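Local atomic coordinates of probable ribosomal RNA small subunit methyltransferase (Thermus thermophilus, PDB entry 3DMH), a protein that transfers a methyl group from S-adenosylmethionine to the N2 atom of a guanosine in the 16S ribosomal RNA of the small ribosomal subunit. Residues 51-56 / 106-111; 91-96 / 264-269; 113-118 / 146-151; 183-188 / 202-207. All coordinates share one frame; numbering follows the deposited sequence.

Contact 1 (51-56 / 106-111)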
# COMPACT_ATOMS: atom_id res chain seq x y z
N ASP A 51 13.71 -11.33 -2.27
CA ASP A 51 12.42 -11.09 -2.92
C ASP A 51 12.01 -9.64 -2.67
O ASP A 51 11.85 -9.24 -1.51
CB ASP A 51 11.36 -12.03 -2.33
CG ASP A 51 10.05 -12.00 -3.08
OD1 ASP A 51 9.70 -10.99 -3.72
OD2 ASP A 51 9.32 -13.01 -2.96
N LEU A 52 11.88 -8.85 -3.74
CA LEU A 52 11.61 -7.41 -3.62
C LEU A 52 10.13 -7.04 -3.62
O LEU A 52 9.80 -5.85 -3.49
CB LEU A 52 12.33 -6.63 -4.74
CG LEU A 52 13.84 -6.59 -4.59
CD1 LEU A 52 14.44 -5.88 -5.81
CD2 LEU A 52 14.24 -5.86 -3.31
N ASN A 53 9.24 -8.02 -3.78
CA ASN A 53 7.80 -7.73 -3.79
C ASN A 53 7.06 -8.99 -3.41
O ASN A 53 6.34 -9.57 -4.24
CB ASN A 53 7.34 -7.21 -5.16
CG ASN A 53 5.85 -6.85 -5.19
OD1 ASN A 53 5.24 -6.55 -4.15
ND2 ASN A 53 5.25 -6.91 -6.37
N PRO A 54 7.28 -9.47 -2.18
CA PRO A 54 6.82 -10.85 -1.88
C PRO A 54 5.33 -11.03 -1.70
O PRO A 54 4.84 -12.12 -1.98
CB PRO A 54 7.52 -11.19 -0.56
CG PRO A 54 7.76 -9.85 0.08
CD PRO A 54 8.03 -8.88 -1.05
N GLY A 55 4.62 -10.01 -1.24
CA GLY A 55 3.22 -10.25 -0.81
C GLY A 55 3.23 -11.33 0.26
O GLY A 55 4.05 -11.32 1.16
N VAL A 56 2.30 -12.28 0.15
CA VAL A 56 2.23 -13.39 1.12
C VAL A 56 3.37 -14.41 0.96
O VAL A 56 3.52 -15.35 1.77
CB VAL A 56 0.84 -14.10 1.14
CG1 VAL A 56 -0.27 -13.10 1.53
CG2 VAL A 56 0.56 -14.71 -0.20
N VAL A 106 14.18 -12.06 -6.82
CA VAL A 106 12.85 -12.36 -7.35
C VAL A 106 12.03 -11.08 -7.33
O VAL A 106 11.92 -10.42 -6.29
CB VAL A 106 12.16 -13.47 -6.54
CG1 VAL A 106 10.74 -13.69 -7.07
CG2 VAL A 106 12.98 -14.79 -6.66
N LEU A 107 11.47 -10.69 -8.48
CA LEU A 107 10.64 -9.48 -8.53
C LEU A 107 9.41 -9.70 -9.40
O LEU A 107 9.49 -9.77 -10.64
CB LEU A 107 11.46 -8.28 -9.06
CG LEU A 107 10.71 -6.97 -9.32
CD1 LEU A 107 10.14 -6.43 -8.00
CD2 LEU A 107 11.66 -5.98 -9.91
N ALA A 108 8.27 -9.90 -8.72
CA ALA A 108 6.98 -9.73 -9.37
C ALA A 108 6.81 -8.22 -9.60
O ALA A 108 6.84 -7.43 -8.65
CB ALA A 108 5.85 -10.27 -8.48
N LEU A 109 6.68 -7.81 -10.86
CA LEU A 109 6.59 -6.39 -11.19
C LEU A 109 5.42 -5.71 -10.48
O LEU A 109 4.27 -6.13 -10.66
CB LEU A 109 6.42 -6.21 -12.69
CG LEU A 109 7.73 -6.45 -13.42
CD1 LEU A 109 7.46 -6.82 -14.90
CD2 LEU A 109 8.61 -5.23 -13.32
N PRO A 110 5.72 -4.68 -9.67
CA PRO A 110 4.66 -3.95 -8.96
C PRO A 110 4.00 -2.92 -9.89
O PRO A 110 4.00 -1.72 -9.59
CB PRO A 110 5.41 -3.28 -7.80
CG PRO A 110 6.79 -3.03 -8.36
CD PRO A 110 7.07 -4.18 -9.32
N ALA A 111 3.43 -3.40 -10.99
CA ALA A 111 2.98 -2.52 -12.08
C ALA A 111 1.89 -1.56 -11.62
O ALA A 111 1.79 -0.43 -12.13
CB ALA A 111 2.50 -3.35 -13.26
O HOH W 1 8.18 -10.81 -6.02
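The amide of N53 reaches across to the strand ending at A108, where ND2 donates to A108 O over 2.8 Å in a nearly straight bond. A108 O lies in the plane of the amide, whereas the donor stands above the carbonyl plane of A108. CG is anti to the backbone N (chi1 -178°), which points the amide at the end of the strand; nearer the backbone, N53 CB rests 4.1 Å from L107 CD1. The same methyl carbon packs 3.9 Å from L52 CB, and P110 CB approaches N53 ND2 from beyond the strand end. Closer to the sheet, L52 N donates to V106 O at 3.0 Å, closing a parallel bridge between D51 and V106. D51 OD1 accepts from N53 N at 3.0 Å, an Asx turn that bends the chain as it leaves strand 48-51. A water donates to D51 OD1 at 2.8 Å and accepts from A108 N, joining the turn to the strand. In the next shell, D51 OD2 bonds to S60 OG, and R113 NH2 donates to N53 OD1, so both ends of the N53 amide are engaged and its flip is fixed. An alanine in place of N53 would probably leave A108 O and R113 NH2 without this partner and open a gap beside P110. Strands 48-51 and 102-108 are the neighbouring first and fourth strands of a 3-2-1-4-5-7-6 sheet, and the contact lies at the topological switch point between their C-terminal ends, as in the Rossmann-like class I methyltransferase fold.

Contact 2 (91-96 / 264-269)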
# COMPACT_ATOMS: atom_id res chain seq x y z
N LEU A 91 10.27 -4.96 6.97
CA LEU A 91 9.49 -3.80 6.59
C LEU A 91 10.46 -2.86 5.88
O LEU A 91 11.27 -2.17 6.51
CB LEU A 91 8.95 -3.15 7.87
CG LEU A 91 7.97 -4.03 8.66
CD1 LEU A 91 8.02 -3.57 10.12
CD2 LEU A 91 6.56 -3.94 8.07
N ALA A 92 10.38 -2.84 4.55
CA ALA A 92 11.43 -2.18 3.78
C ALA A 92 10.99 -1.85 2.37
O ALA A 92 10.21 -2.56 1.78
CB ALA A 92 12.67 -3.05 3.74
N LEU A 93 11.50 -0.72 1.87
CA LEU A 93 11.33 -0.38 0.49
C LEU A 93 12.29 -1.20 -0.37
O LEU A 93 13.37 -1.60 0.09
CB LEU A 93 11.68 1.10 0.30
CG LEU A 93 10.89 2.06 1.20
CD1 LEU A 93 11.57 3.42 1.19
CD2 LEU A 93 9.45 2.17 0.74
N PRO A 94 11.92 -1.45 -1.64
CA PRO A 94 12.76 -2.29 -2.48
C PRO A 94 14.17 -1.72 -2.60
O PRO A 94 15.15 -2.48 -2.57
CB PRO A 94 12.05 -2.26 -3.85
CG PRO A 94 10.63 -1.93 -3.55
CD PRO A 94 10.64 -1.07 -2.30
N TRP A 95 14.26 -0.39 -2.70
CA TRP A 95 15.56 0.27 -2.84
C TRP A 95 16.36 0.42 -1.54
O TRP A 95 17.44 1.05 -1.53
CB TRP A 95 15.40 1.62 -3.54
CG TRP A 95 14.39 2.50 -2.90
CD1 TRP A 95 14.60 3.38 -1.88
CD2 TRP A 95 13.00 2.61 -3.24
NE1 TRP A 95 13.44 4.04 -1.57
CE2 TRP A 95 12.43 3.58 -2.38
CE3 TRP A 95 12.18 1.97 -4.19
CZ2 TRP A 95 11.07 3.94 -2.44
CZ3 TRP A 95 10.82 2.34 -4.25
CH2 TRP A 95 10.28 3.30 -3.38
N GLU A 96 15.86 -0.18 -0.47
CA GLU A 96 16.64 -0.28 0.76
C GLU A 96 17.49 -1.55 0.76
O GLU A 96 18.21 -1.80 1.72
CB GLU A 96 15.74 -0.19 2.00
CG GLU A 96 15.21 1.24 2.22
CD GLU A 96 14.26 1.37 3.39
OE1 GLU A 96 13.52 0.40 3.66
OE2 GLU A 96 14.27 2.45 4.03
N ASP A 264 0.86 1.01 3.52
CA ASP A 264 2.01 1.06 2.63
C ASP A 264 3.16 1.89 3.22
O ASP A 264 2.99 3.07 3.48
CB ASP A 264 1.60 1.65 1.27
CG ASP A 264 2.79 2.02 0.42
OD1 ASP A 264 3.68 1.19 0.32
OD2 ASP A 264 2.83 3.15 -0.12
N LEU A 265 4.31 1.25 3.45
CA LEU A 265 5.47 1.92 3.99
C LEU A 265 5.88 3.17 3.22
O LEU A 265 6.25 4.18 3.83
CB LEU A 265 6.67 0.97 4.04
CG LEU A 265 7.97 1.51 4.63
CD1 LEU A 265 7.76 1.98 6.06
CD2 LEU A 265 9.03 0.46 4.56
N ALA A 266 5.86 3.10 1.88
CA ALA A 266 6.28 4.29 1.09
C ALA A 266 5.38 5.48 1.43
O ALA A 266 5.84 6.62 1.55
CB ALA A 266 6.25 3.96 -0.40
N SER A 267 4.09 5.21 1.61
CA SER A 267 3.13 6.24 1.95
C SER A 267 3.32 6.76 3.37
O SER A 267 3.24 7.97 3.61
CB SER A 267 1.70 5.71 1.76
OG SER A 267 1.46 5.52 0.36
N VAL A 268 3.62 5.87 4.32
CA VAL A 268 3.91 6.29 5.69
C VAL A 268 5.09 7.27 5.71
O VAL A 268 5.04 8.33 6.35
CB VAL A 268 4.25 5.09 6.58
CG1 VAL A 268 4.77 5.52 7.95
CG2 VAL A 268 3.02 4.22 6.74
N LEU A 269 6.17 6.91 5.01
CA LEU A 269 7.37 7.77 4.98
C LEU A 269 7.07 9.10 4.31
O LEU A 269 7.59 10.15 4.71
CB LEU A 269 8.52 7.09 4.24
CG LEU A 269 9.02 5.81 4.94
CD1 LEU A 269 9.98 5.05 4.04
CD2 LEU A 269 9.68 6.11 6.28
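L93, just ahead of the 3-10 turn 94-96, faces A266 in the first turn of helix 265-277, their CA atoms 6.9 Å apart, and no hydrogen bond passes between the two backbones. The contact is apolar. L265, with CG anti to the backbone N (chi1 -178°) and so carried out toward 91-93, sets CD2 against the opposing backbone, 3.6 Å from A92 N. The L93 side chain crosses that of L265 at about a right angle and splits its two methyls between different partners. CD2 rests on A266, 3.8 Å from CB, while CD1 meets L269 CD1 tip to tip at 3.6 Å. Each segment is also braced internally. L93 N donates to E96 OE1 at 2.9 Å, tying the residue that carries the packing to the turn behind it. D264 is the N-cap of the helix, its OD2 accepting from both N and OG of S267, the latter at 2.8 Å. The cap residue is in turn linked through its backbone N to E262, a cofactor-binding residue. Around this interface between the two sheet-bearing halves of the chain, L91 packs on helix 76-84, L91 and L265 both touch H286 of strand 283-286, and P94 and W95 lie against helix 115-128.

Contact 3 (113-118 / 146-151). With SO4 (sulfate ion), chain C.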
# COMPACT_ATOMS: atom_id res chain seq x y z
N ARG A 113 1.63 0.07 -8.98
CA ARG A 113 2.21 1.25 -8.34
C ARG A 113 2.89 2.24 -9.31
O ARG A 113 3.39 3.28 -8.89
CB ARG A 113 3.13 0.82 -7.20
CG ARG A 113 2.33 0.45 -5.93
CD ARG A 113 3.19 -0.25 -4.93
NE ARG A 113 3.23 -1.70 -5.16
CZ ARG A 113 3.81 -2.58 -4.35
NH1 ARG A 113 4.41 -2.21 -3.23
NH2 ARG A 113 3.77 -3.87 -4.65
N GLY A 114 2.90 1.92 -10.61
CA GLY A 114 3.37 2.87 -11.64
C GLY A 114 4.83 2.79 -12.04
O GLY A 114 5.63 2.12 -11.41
N THR A 115 5.17 3.50 -13.12
CA THR A 115 6.49 3.43 -13.74
C THR A 115 7.65 3.75 -12.81
O THR A 115 8.66 3.03 -12.82
CB THR A 115 6.55 4.35 -14.98
OG1 THR A 115 5.57 3.90 -15.92
CG2 THR A 115 7.94 4.32 -15.62
N ALA A 116 7.53 4.83 -12.03
CA ALA A 116 8.60 5.27 -11.15
C ALA A 116 8.91 4.20 -10.11
O ALA A 116 10.08 3.89 -9.84
CB ALA A 116 8.23 6.58 -10.47
N TYR A 117 7.86 3.64 -9.52
CA TYR A 117 8.04 2.62 -8.49
C TYR A 117 8.67 1.35 -9.07
O TYR A 117 9.57 0.75 -8.46
CB TYR A 117 6.71 2.28 -7.83
CG TYR A 117 6.88 1.48 -6.57
CD1 TYR A 117 7.08 2.13 -5.35
CD2 TYR A 117 6.89 0.09 -6.59
CE1 TYR A 117 7.27 1.43 -4.19
CE2 TYR A 117 7.07 -0.63 -5.42
CZ TYR A 117 7.24 0.04 -4.22
OH TYR A 117 7.44 -0.66 -3.05
N VAL A 118 8.22 0.97 -10.26
CA VAL A 118 8.77 -0.20 -10.94
C VAL A 118 10.24 0.07 -11.26
O VAL A 118 11.10 -0.79 -11.05
CB VAL A 118 7.98 -0.60 -12.22
CG1 VAL A 118 8.69 -1.74 -12.96
CG2 VAL A 118 6.54 -0.99 -11.90
N GLU A 146 6.55 -6.11 -21.24
CA GLU A 146 7.54 -6.00 -22.30
C GLU A 146 8.44 -4.78 -22.11
O GLU A 146 9.66 -4.89 -22.25
CB GLU A 146 6.91 -6.05 -23.70
CG GLU A 146 6.38 -7.45 -24.08
CD GLU A 146 7.42 -8.59 -23.99
OE1 GLU A 146 8.65 -8.34 -24.10
OE2 GLU A 146 7.00 -9.75 -23.82
N ARG A 147 7.84 -3.65 -21.72
CA ARG A 147 8.59 -2.43 -21.43
C ARG A 147 9.57 -2.61 -20.27
O ARG A 147 10.74 -2.22 -20.36
CB ARG A 147 7.64 -1.23 -21.23
CG ARG A 147 8.18 -0.06 -20.40
CD ARG A 147 7.24 1.17 -20.44
NE ARG A 147 6.38 1.35 -19.27
CZ ARG A 147 5.13 0.90 -19.19
NH1 ARG A 147 4.60 0.22 -20.20
NH2 ARG A 147 4.41 1.12 -18.11
N TYR A 148 9.10 -3.24 -19.19
CA TYR A 148 9.92 -3.41 -18.00
C TYR A 148 11.02 -4.45 -18.21
O TYR A 148 12.14 -4.27 -17.72
CB TYR A 148 9.06 -3.73 -16.78
CG TYR A 148 8.10 -2.60 -16.40
CD1 TYR A 148 8.56 -1.28 -16.28
CD2 TYR A 148 6.76 -2.87 -16.13
CE1 TYR A 148 7.67 -0.24 -15.90
CE2 TYR A 148 5.87 -1.85 -15.75
CZ TYR A 148 6.34 -0.54 -15.64
OH TYR A 148 5.47 0.48 -15.25
N PHE A 149 10.69 -5.51 -18.94
CA PHE A 149 11.66 -6.55 -19.30
C PHE A 149 12.76 -5.98 -20.20
O PHE A 149 13.93 -6.32 -20.04
CB PHE A 149 10.94 -7.72 -19.98
CG PHE A 149 11.85 -8.86 -20.40
CD1 PHE A 149 12.97 -9.21 -19.65
CD2 PHE A 149 11.55 -9.60 -21.54
CE1 PHE A 149 13.80 -10.27 -20.03
CE2 PHE A 149 12.36 -10.67 -21.94
CZ PHE A 149 13.49 -11.00 -21.18
N LYS A 150 12.39 -5.12 -21.14
CA LYS A 150 13.37 -4.43 -21.99
C LYS A 150 14.32 -3.57 -21.14
O LYS A 150 15.53 -3.56 -21.38
CB LYS A 150 12.65 -3.58 -23.04
CG LYS A 150 13.58 -2.91 -24.05
CD LYS A 150 12.81 -2.32 -25.21
CE LYS A 150 13.75 -1.69 -26.22
NZ LYS A 150 13.12 -1.51 -27.55
N GLU A 151 13.76 -2.87 -20.15
CA GLU A 151 14.56 -2.06 -19.24
C GLU A 151 15.47 -2.92 -18.36
O GLU A 151 16.64 -2.59 -18.15
CB GLU A 151 13.66 -1.11 -18.42
CG GLU A 151 14.38 -0.21 -17.38
CD GLU A 151 15.42 0.74 -17.98
OE1 GLU A 151 15.43 0.98 -19.21
OE2 GLU A 151 16.25 1.26 -17.20
S SO4 C . 1.14 -4.10 -7.45
O1 SO4 C . 2.10 -5.03 -6.83
O2 SO4 C . 1.52 -2.71 -7.23
O3 SO4 C . 1.13 -4.34 -8.90
O4 SO4 C . -0.18 -4.38 -6.88
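R113, at the start of the segment whose V118 packs on Y148, holds a sulfate ion, NE donating to sulfate O2 at 2.9 Å with an N-H...O angle of 163°. Behind this site, helices 115-128 and 145-156 of the N-terminal Rossmann-like domain pack together. R113 NH2 gives a second bond, to sulfate O1 at 3.0 Å, in the plane of the guanidinium, and G112 N also binds the ion, which probably comes from the crystallisation liquor. One guanidinium face lies against Y117 CE2. V118 carries the packing between the helices: CG1, anti to the backbone N (chi1 174°), sits over the centre of the Y148 ring in a CH-pi contact, 3.4 Å from the centroid. CG2 touches the same ring at CZ. At the far end of the tyrosine, T115 CA meets the ring edge, 3.5 Å from Y148 OH. An alanine at Y148 would probably open a gap under V118 and leave T115 without the hydroxyl beside it. L109 adds to the packing round V118, and E151 is bonded to Q119 of the facing helix. On the exposed flank, R147 NH2 makes a weak bond to Y148 OH at 3.1 Å and lies 3.7 Å from T115 OG1.

Contact 4 (183-188 / 202-207). With SAM (S-adenosylmethionine), chain D.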
# COMPACT_ATOMS: atom_id res chain seq x y z
N PRO A 183 17.61 6.07 -9.04
CA PRO A 183 17.04 7.32 -9.55
C PRO A 183 16.60 8.19 -8.37
O PRO A 183 16.51 7.72 -7.24
CB PRO A 183 15.83 6.87 -10.36
CG PRO A 183 15.88 5.36 -10.42
CD PRO A 183 16.73 4.91 -9.29
N SER A 184 16.39 9.48 -8.63
CA SER A 184 15.83 10.39 -7.65
C SER A 184 14.43 9.90 -7.32
O SER A 184 13.66 9.58 -8.23
CB SER A 184 15.77 11.81 -8.22
OG SER A 184 15.56 12.75 -7.19
N LEU A 185 14.11 9.83 -6.03
CA LEU A 185 12.88 9.17 -5.61
C LEU A 185 11.81 10.10 -5.07
O LEU A 185 10.62 9.83 -5.18
CB LEU A 185 13.20 8.12 -4.56
CG LEU A 185 14.11 6.98 -5.00
CD1 LEU A 185 14.73 6.31 -3.79
CD2 LEU A 185 13.35 5.99 -5.87
N TRP A 186 12.24 11.20 -4.46
CA TRP A 186 11.31 12.09 -3.83
C TRP A 186 10.77 13.14 -4.78
O TRP A 186 11.53 13.73 -5.56
CB TRP A 186 11.95 12.76 -2.63
CG TRP A 186 12.05 11.88 -1.43
CD1 TRP A 186 13.14 11.17 -1.03
CD2 TRP A 186 11.03 11.64 -0.44
NE1 TRP A 186 12.87 10.48 0.13
CE2 TRP A 186 11.58 10.76 0.52
CE3 TRP A 186 9.71 12.08 -0.28
CZ2 TRP A 186 10.86 10.31 1.62
CZ3 TRP A 186 8.98 11.63 0.81
CH2 TRP A 186 9.56 10.76 1.75
N ARG A 187 9.47 13.36 -4.70
CA ARG A 187 8.81 14.46 -5.39
C ARG A 187 8.07 15.33 -4.38
O ARG A 187 7.69 14.87 -3.30
CB ARG A 187 7.84 13.94 -6.46
CG ARG A 187 8.50 13.13 -7.60
CD ARG A 187 9.58 13.90 -8.35
NE ARG A 187 10.22 13.08 -9.38
CZ ARG A 187 11.41 12.49 -9.26
NH1 ARG A 187 12.14 12.63 -8.16
NH2 ARG A 187 11.89 11.77 -10.27
N ALA A 188 7.89 16.60 -4.72
CA ALA A 188 7.12 17.51 -3.88
C ALA A 188 6.21 18.33 -4.78
O ALA A 188 6.54 18.58 -5.95
CB ALA A 188 8.04 18.43 -3.09
N HIS A 202 6.36 13.09 -1.40
CA HIS A 202 6.11 11.65 -1.51
C HIS A 202 7.11 10.89 -2.35
O HIS A 202 7.78 11.43 -3.24
CB HIS A 202 4.68 11.39 -1.99
CG HIS A 202 4.39 11.94 -3.35
ND1 HIS A 202 4.87 11.34 -4.50
CD2 HIS A 202 3.67 13.02 -3.74
CE1 HIS A 202 4.46 12.04 -5.54
NE2 HIS A 202 3.74 13.06 -5.12
N LEU A 203 7.21 9.60 -2.01
CA LEU A 203 7.98 8.63 -2.75
C LEU A 203 7.13 8.06 -3.89
O LEU A 203 5.93 8.38 -4.00
CB LEU A 203 8.44 7.51 -1.81
CG LEU A 203 9.48 7.92 -0.76
CD1 LEU A 203 9.52 6.85 0.34
CD2 LEU A 203 10.85 8.05 -1.38
N PRO A 204 7.75 7.24 -4.77
CA PRO A 204 6.96 6.67 -5.86
C PRO A 204 5.88 5.70 -5.37
O PRO A 204 6.03 5.07 -4.31
CB PRO A 204 7.99 5.88 -6.68
CG PRO A 204 9.32 6.44 -6.32
CD PRO A 204 9.18 6.86 -4.87
N GLY A 205 4.79 5.63 -6.14
CA GLY A 205 3.79 4.58 -5.98
C GLY A 205 2.60 4.96 -5.12
O GLY A 205 1.61 4.20 -5.02
N VAL A 206 2.69 6.11 -4.47
CA VAL A 206 1.60 6.57 -3.59
C VAL A 206 0.34 6.86 -4.38
O VAL A 206 0.40 7.14 -5.61
CB VAL A 206 2.01 7.82 -2.77
CG1 VAL A 206 3.25 7.54 -1.95
CG2 VAL A 206 2.23 9.03 -3.70
N PHE A 207 -0.80 6.79 -3.69
CA PHE A 207 -2.05 7.21 -4.33
C PHE A 207 -2.00 8.71 -4.63
O PHE A 207 -1.60 9.51 -3.77
CB PHE A 207 -3.24 6.92 -3.41
CG PHE A 207 -4.54 7.46 -3.93
CD1 PHE A 207 -5.19 6.80 -4.96
CD2 PHE A 207 -5.11 8.62 -3.39
CE1 PHE A 207 -6.41 7.29 -5.46
CE2 PHE A 207 -6.33 9.11 -3.87
CZ PHE A 207 -6.97 8.43 -4.91
N SAM D . -6.03 9.66 2.45
CA SAM D . -5.17 9.81 1.23
C SAM D . -5.77 10.86 0.32
O SAM D . -6.93 11.22 0.60
OXT SAM D . -5.12 11.28 -0.65
CB SAM D . -5.08 8.49 0.45
CG SAM D . -6.41 7.92 -0.04
SD SAM D . -6.16 6.42 -1.05
CE SAM D . -7.70 6.38 -2.02
C5' SAM D . -6.44 5.02 0.07
C4' SAM D . -5.25 4.76 0.98
O4' SAM D . -5.59 3.58 1.70
C3' SAM D . -3.93 4.50 0.25
O3' SAM D . -2.90 5.37 0.70
C2' SAM D . -3.64 3.03 0.55
O2' SAM D . -2.27 2.67 0.59
C1' SAM D . -4.37 2.90 1.89
N9 SAM D . -4.60 1.52 2.25
C8 SAM D . -4.83 0.42 1.42
N7 SAM D . -5.03 -0.68 2.19
C5 SAM D . -4.90 -0.29 3.51
C6 SAM D . -4.96 -0.98 4.72
N6 SAM D . -5.15 -2.31 4.76
N1 SAM D . -4.79 -0.26 5.88
C2 SAM D . -4.55 1.10 5.86
N3 SAM D . -4.44 1.80 4.67
C4 SAM D . -4.63 1.09 3.53
O HOH W 2 7.90 10.30 -5.93
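R187 and H202 pair at the open end of the beta hairpin formed by strands 187-193 and 196-202. The backbone bonds are those of an antiparallel hydrogen-bonded pair: R187 N donates to H202 O at 3.0 Å and H202 N returns a bond to R187 O at 2.9 Å. Where the strands part, a water donates to both L185 O and H202 O, bridging the opening. Among side-chain bonds, H202 CG sits between the backbone N and the carbonyl carbon (chi1 62°), folding the side chain back over its own backbone, and ND1 donates to L203 O from above that carbonyl plane. NE2 is engaged by G210 N, so both ring nitrogens have partners. R187, bent at chi2, folds back on the loop before its strand, NH1 donating to W186 O at 2.9 Å. Apolar packing centres on W186, where L203 CD2 makes a CH-pi contact over the five-membered ring, 3.5 Å from the centroid. L185 CB touches the same L203 methyl, and L185 CD2 lies 4.1 Å from P204 CG. Separately, K273 makes a cation-pi contact with the W186 ring. A type II turn from L203 to V206 then leads to the cofactor, where the methyl carbon CE of S-adenosylmethionine lies 3.4 Å above the centre of the F207 ring.

Overall arrangement
From the N terminus, contact 1 closes first, bringing the loop after strand 48-51 back to the end of strand 102-108. Contact 2 opens inside that loop, at 91-96, and closes at 264-269, so the two cross; L52 packs on P94 where they meet. Contacts 3 and 4 follow contact 1 in series and both nest within the long loop of contact 2. Contact 3 joins two helices of the N-terminal domain, and contact 4 closes the hairpin of strands 187-193 and 196-202 at its open end. Y117 touches P94, W95, P110 and P204, linking all the contacts. Contact 2 joins the N-terminal sheet domain to the cofactor-binding one directly, and contact 4 adds to this where L185 and P204 pack on helix 115-128.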